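Local coordinates for protein NAD nucleotidase (Haemophilus influenzae, PDB 3ZTV) that degrades NAD to adenosine and nicotinamide riboside, combining NAD pyrophosphatase and 5'-nucleotidase activities in the bacterial periplasm, at residues I406-G411 / N514-G519; L445-L450 / K485-V490; D452-A457 / G464-G469; R473-E478 / N566-A571. All blocks are in the same frame, centred on the assembly; numbering follows the deposited sequence.

Contact 1: residues I406-G411 / N514-G519; sequences IQNAGG and NAYVAG. With ADN (adenosine), chain D.
Asn408 and Asn514 each point CB toward the opposite segment, and chi1 (64° and 68°) sets CG in the crowded position between the backbone N and the carbonyl carbon. Across the contact Asn514 ND2 spends two N-H bonds. One runs to Gln407 OE1 (2.8 Å, 171° at the hydrogen) from above that carbonyl plane; the other reaches Asn408 OD1 (2.9 Å), nearly along the C=O axis. Both acceptors lie close to the plane of the Asn514 amide, and its OD1 accepts from Val517 N (2.9 Å), an N-cap bond. With its oxygen engaged, Asn408 presents ND2 to adenosine N3 at 3.1 Å. Asn514 is thus a second-shell residue, linking this base-reading amide to the short, weakly bonded helix at about 515-518. From that helix Tyr516 lays one ring face against the adenine, C5 standing 3.5 Å above the ring centre. Strand 404-408 runs between strands 467-470 and 508-514 of a mixed sheet, with helix 386-396 packed on Gln407.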
loop_
_atom_site.group_PDB
_atom_site.type_symbol
_atom_site.label_atom_id
_atom_site.label_comp_id
_atom_site.label_asym_id
_atom_site.label_seq_id
_atom_site.Cartn_x
_atom_site.Cartn_y
_atom_site.Cartn_z
ATOM N N ILE A 406 -16.879 20.113 -20.669
ATOM C CA ILE A 406 -17.967 21.037 -20.978
ATOM C C ILE A 406 -17.488 22.464 -20.754
ATOM O O ILE A 406 -16.923 22.770 -19.700
ATOM C CB ILE A 406 -19.199 20.763 -20.097
ATOM C CG1 ILE A 406 -19.732 19.351 -20.369
ATOM C CG2 ILE A 406 -20.265 21.827 -20.315
ATOM C CD1 ILE A 406 -20.786 18.887 -19.383
ATOM N N GLN A 407 -17.709 23.325 -21.748
ATOM C CA GLN A 407 -17.296 24.735 -21.706
ATOM C C GLN A 407 -18.498 25.615 -22.036
ATOM O O GLN A 407 -19.296 25.288 -22.918
ATOM C CB GLN A 407 -16.146 24.990 -22.700
ATOM C CG GLN A 407 -15.699 26.454 -22.838
ATOM C CD GLN A 407 -14.925 26.978 -21.631
ATOM O OE1 GLN A 407 -14.674 26.261 -20.672
ATOM N NE2 GLN A 407 -14.542 28.248 -21.691
ATOM N N ASN A 408 -18.640 26.730 -21.326
ATOM C CA ASN A 408 -19.722 27.679 -21.594
ATOM C C ASN A 408 -19.353 28.655 -22.716
ATOM O O ASN A 408 -18.224 29.144 -22.776
ATOM C CB ASN A 408 -20.094 28.451 -20.320
ATOM C CG ASN A 408 -18.959 29.321 -19.810
ATOM O OD1 ASN A 408 -17.859 28.839 -19.543
ATOM N ND2 ASN A 408 -19.223 30.618 -19.689
ATOM N N ALA A 409 -20.312 28.944 -23.597
ATOM C CA ALA A 409 -20.083 29.791 -24.771
ATOM C C ALA A 409 -19.600 31.205 -24.432
ATOM O O ALA A 409 -18.902 31.831 -25.224
ATOM C CB ALA A 409 -21.346 29.855 -25.638
ATOM N N GLY A 410 -19.977 31.705 -23.263
ATOM C CA GLY A 410 -19.566 33.034 -22.842
ATOM C C GLY A 410 -18.088 33.124 -22.516
ATOM O O GLY A 410 -17.552 34.217 -22.318
ATOM N N GLY A 411 -17.423 31.974 -22.454
ATOM C CA GLY A 411 -16.007 31.931 -22.142
ATOM C C GLY A 411 -15.142 32.150 -23.367
ATOM O O GLY A 411 -13.913 32.134 -23.281
ATOM N N ASN A 514 -14.414 24.394 -16.662
ATOM C CA ASN A 514 -13.595 25.488 -16.152
ATOM C C ASN A 514 -13.993 25.814 -14.710
ATOM O O ASN A 514 -15.102 25.511 -14.279
ATOM C CB ASN A 514 -13.637 26.726 -17.063
ATOM C CG ASN A 514 -14.987 27.393 -17.081
ATOM O OD1 ASN A 514 -15.459 27.880 -16.057
ATOM N ND2 ASN A 514 -15.616 27.430 -18.253
ATOM N N ALA A 515 -13.075 26.437 -13.975
ATOM C CA ALA A 515 -13.275 26.713 -12.557
ATOM C C ALA A 515 -14.474 27.620 -12.280
ATOM O O ALA A 515 -15.103 27.514 -11.230
ATOM C CB ALA A 515 -12.010 27.310 -11.968
ATOM N N TYR A 516 -14.778 28.507 -13.222
ATOM C CA TYR A 516 -15.897 29.435 -13.086
ATOM C C TYR A 516 -17.236 28.700 -13.000
ATOM O O TYR A 516 -17.958 28.828 -12.018
ATOM C CB TYR A 516 -15.862 30.440 -14.247
ATOM C CG TYR A 516 -17.038 31.388 -14.390
ATOM C CD1 TYR A 516 -17.127 32.554 -13.633
ATOM C CD2 TYR A 516 -18.034 31.141 -15.326
ATOM C CE1 TYR A 516 -18.198 33.428 -13.795
ATOM C CE2 TYR A 516 -19.099 32.001 -15.491
ATOM C CZ TYR A 516 -19.181 33.141 -14.726
ATOM O OH TYR A 516 -20.249 33.995 -14.901
ATOM N N VAL A 517 -17.576 27.907 -14.011
ATOM C CA VAL A 517 -18.840 27.167 -13.932
ATOM C C VAL A 517 -18.806 25.988 -12.947
ATOM O O VAL A 517 -19.852 25.533 -12.481
ATOM C CB VAL A 517 -19.356 26.704 -15.313
ATOM C CG1 VAL A 517 -19.594 27.908 -16.217
ATOM C CG2 VAL A 517 -18.395 25.727 -15.954
ATOM N N ALA A 518 -17.614 25.508 -12.607
ATOM C CA ALA A 518 -17.502 24.423 -11.629
ATOM C C ALA A 518 -18.101 24.811 -10.272
ATOM O O ALA A 518 -18.575 23.957 -9.527
ATOM C CB ALA A 518 -16.058 24.005 -11.466
ATOM N N GLY A 519 -18.081 26.104 -9.958
ATOM C CA GLY A 519 -18.635 26.590 -8.705
ATOM C C GLY A 519 -20.113 26.932 -8.803
ATOM O O GLY A 519 -20.717 27.402 -7.841
HETATM O "O5'" ADN D . -20.520 38.842 -19.552
HETATM C "C5'" ADN D . -20.828 37.853 -18.567
HETATM C "C4'" ADN D . -20.707 36.474 -19.202
HETATM O "O4'" ADN D . -19.340 36.195 -19.519
HETATM C "C3'" ADN D . -21.160 35.356 -18.284
HETATM O "O3'" ADN D . -22.554 35.078 -18.453
HETATM C "C2'" ADN D . -20.304 34.183 -18.722
HETATM O "O2'" ADN D . -20.923 33.469 -19.799
HETATM C "C1'" ADN D . -19.034 34.827 -19.245
HETATM N N9 ADN D . -17.985 34.759 -18.204
HETATM C C8 ADN D . -17.706 35.678 -17.258
HETATM N N7 ADN D . -16.669 35.268 -16.477
HETATM C C5 ADN D . -16.276 34.055 -16.926
HETATM C C6 ADN D . -15.245 33.050 -16.581
HETATM N N6 ADN D . -14.381 33.230 -15.556
HETATM N N1 ADN D . -15.190 31.928 -17.325
HETATM C C2 ADN D . -16.027 31.706 -18.355
HETATM N N3 ADN D . -16.983 32.570 -18.725
HETATM C C4 ADN D . -17.145 33.738 -18.065
#

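Contact 2: residues L445-L450 / K485-V490; sequences LVKQVL and KRLVSV
Lys447 and Leu487 join helix 443-460 to the first strand residues of 487-493 in a helix-on-sheet layer of the C-terminal domain. The short helix and strand segments approach to 10.5 Å between axes, with their directions 135° apart. Leu487 supplies the wedge: its CD1 lies 3.5 Å from Lys447 O and 3.9 Å from Lys447 CB, and reaches Leu450 CB at 4.2 Å. Val490, like Leu487, points CB toward the helix, its CG2 4.4 Å from Lys447 CG, whereas Ser489 points away. The strand departs from regular alternation at Val488 and Ser489, which both face Glu475 on strand 472-477, a classic beta bulge. At the solvent-side margin Lys485 NZ lies 3.0 Å from Gln448 OE1, but the angle is poor for a hydrogen bond. A water bridges instead, accepting from Lys485 NZ (2.9 Å) and Gln448 NE2 (3.0 Å). Gln448 NE2 also bonds Asp452, Lys447 NZ forms a salt bridge with Asp505, and Glu451 accepts from the backbone N of Arg486 and Leu487.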
loop_
_atom_site.group_PDB
_atom_site.type_symbol
_atom_site.label_atom_id
_atom_site.label_comp_id
_atom_site.label_asym_id
_atom_site.label_seq_id
_atom_site.Cartn_x
_atom_site.Cartn_y
_atom_site.Cartn_z
ATOM N N LEU A 445 -26.313 13.003 -13.902
ATOM C CA LEU A 445 -25.937 14.352 -13.488
ATOM C C LEU A 445 -25.325 15.150 -14.636
ATOM O O LEU A 445 -25.441 16.375 -14.676
ATOM C CB LEU A 445 -24.968 14.298 -12.308
ATOM C CG LEU A 445 -25.558 13.797 -10.988
ATOM C CD1 LEU A 445 -24.451 13.532 -9.983
ATOM C CD2 LEU A 445 -26.569 14.789 -10.436
ATOM N N VAL A 446 -24.660 14.458 -15.555
ATOM C CA VAL A 446 -24.138 15.110 -16.751
ATOM C C VAL A 446 -25.306 15.655 -17.564
ATOM O O VAL A 446 -25.279 16.802 -18.008
ATOM C CB VAL A 446 -23.279 14.166 -17.612
ATOM C CG1 VAL A 446 -22.847 14.867 -18.905
ATOM C CG2 VAL A 446 -22.059 13.688 -16.824
ATOM N N LYS A 447 -26.341 14.837 -17.739
ATOM C CA LYS A 447 -27.548 15.295 -18.421
ATOM C C LYS A 447 -28.121 16.523 -17.717
ATOM O O LYS A 447 -28.448 17.522 -18.363
ATOM C CB LYS A 447 -28.603 14.185 -18.479
ATOM C CG LYS A 447 -28.284 13.050 -19.446
ATOM C CD LYS A 447 -29.386 11.991 -19.432
ATOM C CE LYS A 447 -29.180 10.930 -20.500
ATOM N NZ LYS A 447 -30.142 9.788 -20.368
ATOM N N GLN A 448 -28.228 16.449 -16.393
ATOM C CA GLN A 448 -28.818 17.540 -15.630
ATOM C C GLN A 448 -28.042 18.854 -15.758
ATOM O O GLN A 448 -28.638 19.919 -15.866
ATOM C CB GLN A 448 -28.988 17.163 -14.156
ATOM C CG GLN A 448 -29.833 18.162 -13.397
ATOM C CD GLN A 448 -31.234 18.292 -13.973
ATOM O OE1 GLN A 448 -31.998 17.323 -14.007
ATOM N NE2 GLN A 448 -31.578 19.491 -14.431
ATOM N N VAL A 449 -26.714 18.794 -15.747
ATOM C CA VAL A 449 -25.965 20.042 -15.854
ATOM C C VAL A 449 -26.147 20.690 -17.233
ATOM O O VAL A 449 -26.207 21.915 -17.331
ATOM C CB VAL A 449 -24.466 19.904 -15.456
ATOM C CG1 VAL A 449 -23.671 19.206 -16.532
ATOM C CG2 VAL A 449 -23.869 21.278 -15.159
ATOM N N LEU A 450 -26.260 19.880 -18.288
ATOM C CA LEU A 450 -26.570 20.412 -19.619
ATOM C C LEU A 450 -27.945 21.070 -19.617
ATOM O O LEU A 450 -28.129 22.145 -20.190
ATOM C CB LEU A 450 -26.519 19.318 -20.689
ATOM C CG LEU A 450 -25.147 18.685 -20.938
ATOM C CD1 LEU A 450 -25.248 17.543 -21.945
ATOM C CD2 LEU A 450 -24.142 19.734 -21.405
ATOM N N LYS A 485 -37.878 18.633 -20.053
ATOM C CA LYS A 485 -36.520 18.385 -20.541
ATOM C C LYS A 485 -36.303 18.859 -21.976
ATOM O O LYS A 485 -37.187 18.728 -22.827
ATOM C CB LYS A 485 -36.192 16.895 -20.449
ATOM C CG LYS A 485 -36.320 16.316 -19.048
ATOM C CD LYS A 485 -35.279 16.909 -18.096
ATOM C CE LYS A 485 -35.417 16.323 -16.694
ATOM N NZ LYS A 485 -34.274 16.687 -15.802
ATOM N N ARG A 486 -35.122 19.407 -22.246
ATOM C CA ARG A 486 -34.761 19.824 -23.598
ATOM C C ARG A 486 -33.903 18.791 -24.339
ATOM O O ARG A 486 -33.870 18.780 -25.569
ATOM C CB ARG A 486 -34.035 21.177 -23.576
ATOM C CG ARG A 486 -34.881 22.353 -23.110
ATOM C CD ARG A 486 -34.151 23.675 -23.337
ATOM N NE ARG A 486 -34.991 24.832 -23.022
ATOM C CZ ARG A 486 -35.161 25.326 -21.798
ATOM N NH1 ARG A 486 -34.552 24.773 -20.755
ATOM N NH2 ARG A 486 -35.946 26.383 -21.616
ATOM N N LEU A 487 -33.196 17.939 -23.603
ATOM C CA LEU A 487 -32.305 16.976 -24.248
ATOM C C LEU A 487 -33.054 15.921 -25.056
ATOM O O LEU A 487 -34.064 15.377 -24.608
ATOM C CB LEU A 487 -31.381 16.304 -23.229
ATOM C CG LEU A 487 -30.227 17.165 -22.701
ATOM C CD1 LEU A 487 -29.530 16.457 -21.553
ATOM C CD2 LEU A 487 -29.237 17.494 -23.806
ATOM N N VAL A 488 -32.529 15.643 -26.246
ATOM C CA VAL A 488 -33.081 14.633 -27.146
ATOM C C VAL A 488 -32.188 13.393 -27.158
ATOM O O VAL A 488 -32.672 12.265 -27.080
ATOM C CB VAL A 488 -33.224 15.189 -28.579
ATOM C CG1 VAL A 488 -33.600 14.086 -29.564
ATOM C CG2 VAL A 488 -34.256 16.303 -28.604
ATOM N N SER A 489 -30.879 13.613 -27.251
ATOM C CA SER A 489 -29.914 12.520 -27.233
ATOM C C SER A 489 -28.584 13.013 -26.668
ATOM O O SER A 489 -28.229 14.178 -26.846
ATOM C CB SER A 489 -29.713 11.978 -28.653
ATOM O OG SER A 489 -29.072 12.924 -29.488
ATOM N N VAL A 490 -27.853 12.121 -26.000
ATOM C CA VAL A 490 -26.516 12.435 -25.492
ATOM C C VAL A 490 -25.597 11.242 -25.716
ATOM O O VAL A 490 -25.930 10.117 -25.335
ATOM C CB VAL A 490 -26.529 12.788 -23.993
ATOM C CG1 VAL A 490 -25.121 13.123 -23.519
ATOM C CG2 VAL A 490 -27.476 13.944 -23.721
HETATM O O HOH W 1 -34.365 19.554 -15.645
#

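Contact 3: residues D452-A457 / G464-G469; sequences DAMQFA and GAFPYG. With ADN (adenosine), chain D.
Ala457 and Ala453, one helical turn apart, set their methyls against the chain at Ala465-Pro467. Ala457 CB lies 3.6 Å from Phe466 N and near the edge of the Phe466 ring; Ala453 CB meets Pro467 CG at 3.8 Å and also Ala465 O. In return, the Ala465 methyl lies against the Ala453-Ala457 turn, near Ala453 O, and sits at the edge of the Phe456 ring, near its plane, 3.7 Å from CD2. Small side chains on both sides let the backbones close to 5.0 Å between the CA atoms of Ala457 and Ala465. This apolar seam fastens helix 443-460 to edge strand 467-470 of the five-stranded sheet and to the 3-10 turn leading into it. Met454 reaches further: its CG touches Phe466 CE2 and Pro467 CD, each at 4.0 Å, while SD sits 5.2 Å from the ring centroid in an oblique Met-aromatic contact. Pro467 CD lies over one face of the Phe466 ring, toward the rim. Farther out, Phe569 meets Phe466 edge-to-face, and Tyr524 OH hydrogen-bonds Ala465 O. At the other end of the turn, Gly464 O is 3.3 Å from adenosine O2'.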
loop_
_atom_site.group_PDB
_atom_site.type_symbol
_atom_site.label_atom_id
_atom_site.label_comp_id
_atom_site.label_asym_id
_atom_site.label_seq_id
_atom_site.Cartn_x
_atom_site.Cartn_y
_atom_site.Cartn_z
ATOM N N ASP A 452 -29.437 22.368 -17.001
ATOM C CA ASP A 452 -29.281 23.591 -16.211
ATOM C C ASP A 452 -28.724 24.726 -17.064
ATOM O O ASP A 452 -29.248 25.847 -17.062
ATOM C CB ASP A 452 -28.323 23.365 -15.033
ATOM C CG ASP A 452 -28.823 22.326 -14.034
ATOM O OD1 ASP A 452 -30.042 22.068 -13.954
ATOM O OD2 ASP A 452 -27.976 21.774 -13.297
ATOM N N ALA A 453 -27.646 24.434 -17.785
ATOM C CA ALA A 453 -26.964 25.455 -18.568
ATOM C C ALA A 453 -27.858 26.016 -19.672
ATOM O O ALA A 453 -27.916 27.232 -19.872
ATOM C CB ALA A 453 -25.672 24.908 -19.136
ATOM N N MET A 454 -28.557 25.135 -20.383
ATOM C CA MET A 454 -29.492 25.569 -21.423
ATOM C C MET A 454 -30.630 26.421 -20.862
ATOM O O MET A 454 -31.031 27.419 -21.475
ATOM C CB MET A 454 -30.055 24.370 -22.195
ATOM C CG MET A 454 -29.049 23.729 -23.131
ATOM S SD MET A 454 -29.796 22.499 -24.227
ATOM C CE MET A 454 -30.126 21.174 -23.061
ATOM N N GLN A 455 -31.149 26.034 -19.702
ATOM C CA GLN A 455 -32.212 26.807 -19.060
ATOM C C GLN A 455 -31.767 28.239 -18.738
ATOM O O GLN A 455 -32.519 29.197 -18.952
ATOM C CB GLN A 455 -32.705 26.096 -17.797
ATOM C CG GLN A 455 -33.676 26.913 -16.944
ATOM C CD GLN A 455 -35.019 27.159 -17.618
ATOM O OE1 GLN A 455 -35.370 26.503 -18.599
ATOM N NE2 GLN A 455 -35.781 28.110 -17.084
ATOM N N PHE A 456 -30.551 28.389 -18.223
ATOM C CA PHE A 456 -30.011 29.712 -17.907
ATOM C C PHE A 456 -29.791 30.508 -19.194
ATOM O O PHE A 456 -30.136 31.686 -19.272
ATOM C CB PHE A 456 -28.702 29.583 -17.115
ATOM C CG PHE A 456 -28.296 30.840 -16.379
ATOM C CD1 PHE A 456 -28.874 31.164 -15.164
ATOM C CD2 PHE A 456 -27.313 31.673 -16.886
ATOM C CE1 PHE A 456 -28.494 32.307 -14.478
ATOM C CE2 PHE A 456 -26.931 32.817 -16.203
ATOM C CZ PHE A 456 -27.524 33.128 -14.999
ATOM N N ALA A 457 -29.230 29.860 -20.209
ATOM C CA ALA A 457 -28.927 30.529 -21.477
ATOM C C ALA A 457 -30.174 31.026 -22.204
ATOM O O ALA A 457 -30.159 32.087 -22.824
ATOM C CB ALA A 457 -28.129 29.600 -22.394
ATOM N N GLY A 464 -24.448 33.366 -22.442
ATOM C CA GLY A 464 -23.097 32.844 -22.323
ATOM C C GLY A 464 -23.011 31.506 -21.608
ATOM O O GLY A 464 -21.961 30.859 -21.623
ATOM N N ALA A 465 -24.105 31.085 -20.978
ATOM C CA ALA A 465 -24.134 29.795 -20.287
ATOM C C ALA A 465 -24.238 28.601 -21.238
ATOM O O ALA A 465 -24.010 27.461 -20.831
ATOM C CB ALA A 465 -25.278 29.757 -19.281
ATOM N N PHE A 466 -24.591 28.841 -22.495
ATOM C CA PHE A 466 -24.896 27.727 -23.388
ATOM C C PHE A 466 -23.700 26.779 -23.510
ATOM O O PHE A 466 -22.596 27.218 -23.820
ATOM C CB PHE A 466 -25.352 28.219 -24.761
ATOM C CG PHE A 466 -26.101 27.179 -25.535
ATOM C CD1 PHE A 466 -25.422 26.241 -26.296
ATOM C CD2 PHE A 466 -27.487 27.120 -25.468
ATOM C CE1 PHE A 466 -26.111 25.265 -26.995
ATOM C CE2 PHE A 466 -28.182 26.144 -26.164
ATOM C CZ PHE A 466 -27.487 25.216 -26.930
ATOM N N PRO A 467 -23.918 25.468 -23.273
ATOM C CA PRO A 467 -22.810 24.514 -23.153
ATOM C C PRO A 467 -22.418 23.810 -24.450
ATOM O O PRO A 467 -23.279 23.424 -25.245
ATOM C CB PRO A 467 -23.366 23.485 -22.169
ATOM C CG PRO A 467 -24.822 23.421 -22.523
ATOM C CD PRO A 467 -25.207 24.847 -22.907
ATOM N N TYR A 468 -21.116 23.647 -24.644
ATOM C CA TYR A 468 -20.572 22.847 -25.739
ATOM C C TYR A 468 -19.510 21.943 -25.138
ATOM O O TYR A 468 -18.840 22.327 -24.174
ATOM C CB TYR A 468 -19.930 23.730 -26.813
ATOM C CG TYR A 468 -20.886 24.655 -27.538
ATOM C CD1 TYR A 468 -21.317 25.844 -26.956
ATOM C CD2 TYR A 468 -21.349 24.346 -28.813
ATOM C CE1 TYR A 468 -22.185 26.696 -27.623
ATOM C CE2 TYR A 468 -22.222 25.194 -29.485
ATOM C CZ TYR A 468 -22.636 26.366 -28.886
ATOM O OH TYR A 468 -23.499 27.227 -29.541
ATOM N N GLY A 469 -19.345 20.751 -25.697
ATOM C CA GLY A 469 -18.443 19.768 -25.125
ATOM C C GLY A 469 -17.479 19.097 -26.088
ATOM O O GLY A 469 -17.598 19.199 -27.315
HETATM O "O5'" ADN D . -20.520 38.842 -19.552
HETATM C "C5'" ADN D . -20.828 37.853 -18.567
HETATM C "C4'" ADN D . -20.707 36.474 -19.202
HETATM O "O4'" ADN D . -19.340 36.195 -19.519
HETATM C "C3'" ADN D . -21.160 35.356 -18.284
HETATM O "O3'" ADN D . -22.554 35.078 -18.453
HETATM C "C2'" ADN D . -20.304 34.183 -18.722
HETATM O "O2'" ADN D . -20.923 33.469 -19.799
HETATM C "C1'" ADN D . -19.034 34.827 -19.245
HETATM N N9 ADN D . -17.985 34.759 -18.204
HETATM C C8 ADN D . -17.706 35.678 -17.258
HETATM N N7 ADN D . -16.669 35.268 -16.477
HETATM C C5 ADN D . -16.276 34.055 -16.926
HETATM C C6 ADN D . -15.245 33.050 -16.581
HETATM N N6 ADN D . -14.381 33.230 -15.556
HETATM N N1 ADN D . -15.190 31.928 -17.325
HETATM C C2 ADN D . -16.027 31.706 -18.355
HETATM N N3 ADN D . -16.983 32.570 -18.725
HETATM C C4 ADN D . -17.145 33.738 -18.065
#

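Contact 4: residues R473-E478 / N566-A571; sequences RYEANE and NVKFNA
Strands 473-477 and 567-570 run parallel, 11° apart with axes 4.7 Å distant, and Tyr474, Ala476 and Glu478 make all five backbone hydrogen bonds. Tyr474 N and O engage Asn566 O and Lys568 N, Ala476 N and O engage Lys568 O and Asn570 N (2.8 Å), and Glu478 N closes on Asn570 O (2.9 Å). On one face lie Tyr474, Ala476, Val567 and Phe569. For Tyr474, chi1 (70°) places CG between the backbone N and the carbonyl carbon; the side chain lies side by side with Val567, CE1 3.5 Å from Val567 CG2, and Ala476 CB sits in plane at the ring's edge. Phe569 CZ comes within 3.5 Å of Glu478 CB just past the strand end. The other face is polar. Glu475 and Lys568 extend alongside each other, but OE2 and NZ remain 4.5 Å apart, beyond a salt bridge. A water accepts from Lys568 NZ (2.6 Å) and donates weakly to Glu475 OE2 (3.0 Å). Glu478 OE1 accepts from Ser572 N, while OE2 forms a salt bridge with Lys377. In the four-stranded sheet, edge strand 567-570 flanks 472-477, with 487-493 beyond; helix 443-460 covers the apolar face through Leu450, Met454 and Leu458.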
loop_
_atom_site.group_PDB
_atom_site.type_symbol
_atom_site.label_atom_id
_atom_site.label_comp_id
_atom_site.label_asym_id
_atom_site.label_seq_id
_atom_site.Cartn_x
_atom_site.Cartn_y
_atom_site.Cartn_z
ATOM N N ARG A 473 -21.441 14.815 -27.094
ATOM C CA ARG A 473 -22.213 15.551 -28.083
ATOM C C ARG A 473 -23.682 15.315 -27.794
ATOM O O ARG A 473 -24.051 14.277 -27.241
ATOM C CB ARG A 473 -21.842 15.124 -29.509
ATOM C CG ARG A 473 -22.193 13.691 -29.858
ATOM C CD ARG A 473 -21.606 13.304 -31.206
ATOM N NE ARG A 473 -22.053 11.979 -31.629
ATOM C CZ ARG A 473 -21.521 11.299 -32.641
ATOM N NH1 ARG A 473 -20.511 11.814 -33.330
ATOM N NH2 ARG A 473 -21.996 10.101 -32.961
ATOM N N TYR A 474 -24.521 16.285 -28.136
ATOM C CA TYR A 474 -25.930 16.159 -27.804
ATOM C C TYR A 474 -26.831 16.891 -28.788
ATOM O O TYR A 474 -26.392 17.780 -29.523
ATOM C CB TYR A 474 -26.199 16.623 -26.357
ATOM C CG TYR A 474 -26.066 18.117 -26.147
ATOM C CD1 TYR A 474 -24.844 18.697 -25.813
ATOM C CD2 TYR A 474 -27.168 18.952 -26.283
ATOM C CE1 TYR A 474 -24.731 20.079 -25.624
ATOM C CE2 TYR A 474 -27.067 20.326 -26.097
ATOM C CZ TYR A 474 -25.849 20.885 -25.771
ATOM O OH TYR A 474 -25.772 22.256 -25.602
ATOM N N GLU A 475 -28.089 16.460 -28.809
ATOM C CA GLU A 475 -29.149 17.158 -29.517
ATOM C C GLU A 475 -30.154 17.616 -28.475
ATOM O O GLU A 475 -30.422 16.912 -27.497
ATOM C CB GLU A 475 -29.838 16.242 -30.539
ATOM C CG GLU A 475 -31.004 16.916 -31.270
ATOM C CD GLU A 475 -31.578 16.092 -32.411
ATOM O OE1 GLU A 475 -30.970 15.069 -32.797
ATOM O OE2 GLU A 475 -32.651 16.483 -32.923
ATOM N N ALA A 476 -30.699 18.808 -28.683
ATOM C CA ALA A 476 -31.663 19.372 -27.748
ATOM C C ALA A 476 -32.673 20.240 -28.487
ATOM O O ALA A 476 -32.389 20.744 -29.573
ATOM C CB ALA A 476 -30.947 20.188 -26.671
ATOM N N ASN A 477 -33.851 20.401 -27.890
ATOM C CA ASN A 477 -34.878 21.297 -28.418
ATOM C C ASN A 477 -34.961 22.556 -27.569
ATOM O O ASN A 477 -34.831 22.489 -26.347
ATOM C CB ASN A 477 -36.252 20.625 -28.401
ATOM C CG ASN A 477 -36.329 19.413 -29.302
ATOM O OD1 ASN A 477 -35.740 19.386 -30.382
ATOM N ND2 ASN A 477 -37.057 18.393 -28.854
ATOM N N GLU A 478 -35.208 23.700 -28.198
ATOM C CA GLU A 478 -35.394 24.930 -27.437
ATOM C C GLU A 478 -36.610 24.825 -26.523
ATOM O O GLU A 478 -36.591 25.302 -25.389
ATOM C CB GLU A 478 -35.538 26.139 -28.362
ATOM C CG GLU A 478 -35.740 27.451 -27.614
ATOM C CD GLU A 478 -35.543 28.672 -28.489
ATOM O OE1 GLU A 478 -35.389 28.518 -29.719
ATOM O OE2 GLU A 478 -35.539 29.796 -27.940
ATOM N N ASN A 566 -20.386 19.873 -31.944
ATOM C CA ASN A 566 -20.858 18.790 -31.068
ATOM C C ASN A 566 -22.234 19.073 -30.449
ATOM O O ASN A 566 -22.621 18.458 -29.451
ATOM C CB ASN A 566 -19.843 18.456 -29.958
ATOM C CG ASN A 566 -18.704 17.566 -30.437
ATOM O OD1 ASN A 566 -17.667 17.449 -29.768
ATOM N ND2 ASN A 566 -18.887 16.927 -31.590
ATOM N N VAL A 567 -22.965 20.015 -31.036
ATOM C CA VAL A 567 -24.307 20.347 -30.572
ATOM C C VAL A 567 -25.278 20.493 -31.742
ATOM O O VAL A 567 -25.002 21.223 -32.701
ATOM C CB VAL A 567 -24.328 21.660 -29.756
ATOM C CG1 VAL A 567 -25.755 22.011 -29.374
ATOM C CG2 VAL A 567 -23.455 21.529 -28.515
ATOM N N LYS A 568 -26.403 19.788 -31.660
ATOM C CA LYS A 568 -27.518 20.031 -32.571
ATOM C C LYS A 568 -28.660 20.622 -31.766
ATOM O O LYS A 568 -29.269 19.945 -30.941
ATOM C CB LYS A 568 -27.981 18.758 -33.289
ATOM C CG LYS A 568 -29.168 19.016 -34.227
ATOM C CD LYS A 568 -29.488 17.835 -35.135
ATOM C CE LYS A 568 -30.704 18.147 -35.999
ATOM N NZ LYS A 568 -30.969 17.097 -37.021
ATOM N N PHE A 569 -28.940 21.897 -32.005
ATOM C CA PHE A 569 -29.955 22.604 -31.246
ATOM C C PHE A 569 -31.118 22.988 -32.152
ATOM O O PHE A 569 -30.953 23.749 -33.109
ATOM C CB PHE A 569 -29.353 23.848 -30.581
ATOM C CG PHE A 569 -30.314 24.590 -29.691
ATOM C CD1 PHE A 569 -30.743 24.031 -28.500
ATOM C CD2 PHE A 569 -30.781 25.849 -30.039
ATOM C CE1 PHE A 569 -31.627 24.701 -27.676
ATOM C CE2 PHE A 569 -31.671 26.528 -29.213
ATOM C CZ PHE A 569 -32.088 25.955 -28.030
ATOM N N ASN A 570 -32.288 22.443 -31.847
ATOM C CA ASN A 570 -33.476 22.703 -32.645
ATOM C C ASN A 570 -34.209 23.914 -32.083
ATOM O O ASN A 570 -34.902 23.815 -31.075
ATOM C CB ASN A 570 -34.382 21.468 -32.662
ATOM C CG ASN A 570 -33.645 20.204 -33.088
ATOM O OD1 ASN A 570 -33.736 19.163 -32.433
ATOM N ND2 ASN A 570 -32.909 20.291 -34.194
ATOM N N ALA A 571 -34.029 25.066 -32.722
ATOM C CA ALA A 571 -34.630 26.305 -32.245
ATOM C C ALA A 571 -36.138 26.284 -32.466
ATOM O O ALA A 571 -36.622 25.689 -33.427
ATOM C CB ALA A 571 -34.006 27.502 -32.942
HETATM O O HOH W 2 -32.106 15.256 -35.618
#

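How the contacts relate
Contacts 1 and 3 are buried and both touch adenosine, whereas contacts 2 and 4 are partly buried and reach solvent through lysines served by waters. Their chemistry follows: contact 1 relies on side-chain amide bonds, contact 3 on apolar packing with one Met-aromatic contact, contact 2 on a leucine wedge with a water-bridged Lys-Gln margin, and contact 4 on backbone hydrogen bonds. Helix 443-460 carries one segment of both 2 and 3, lying between two sheets. Contacts 1 and 3 share the five-stranded sheet, where Gly410 N is 2.7 Å from Gly464 O; contacts 2 and 4 share the four-stranded one. Tyr474 OH, 2.8 Å from Pro467 O, ties contact 4 to contact 3.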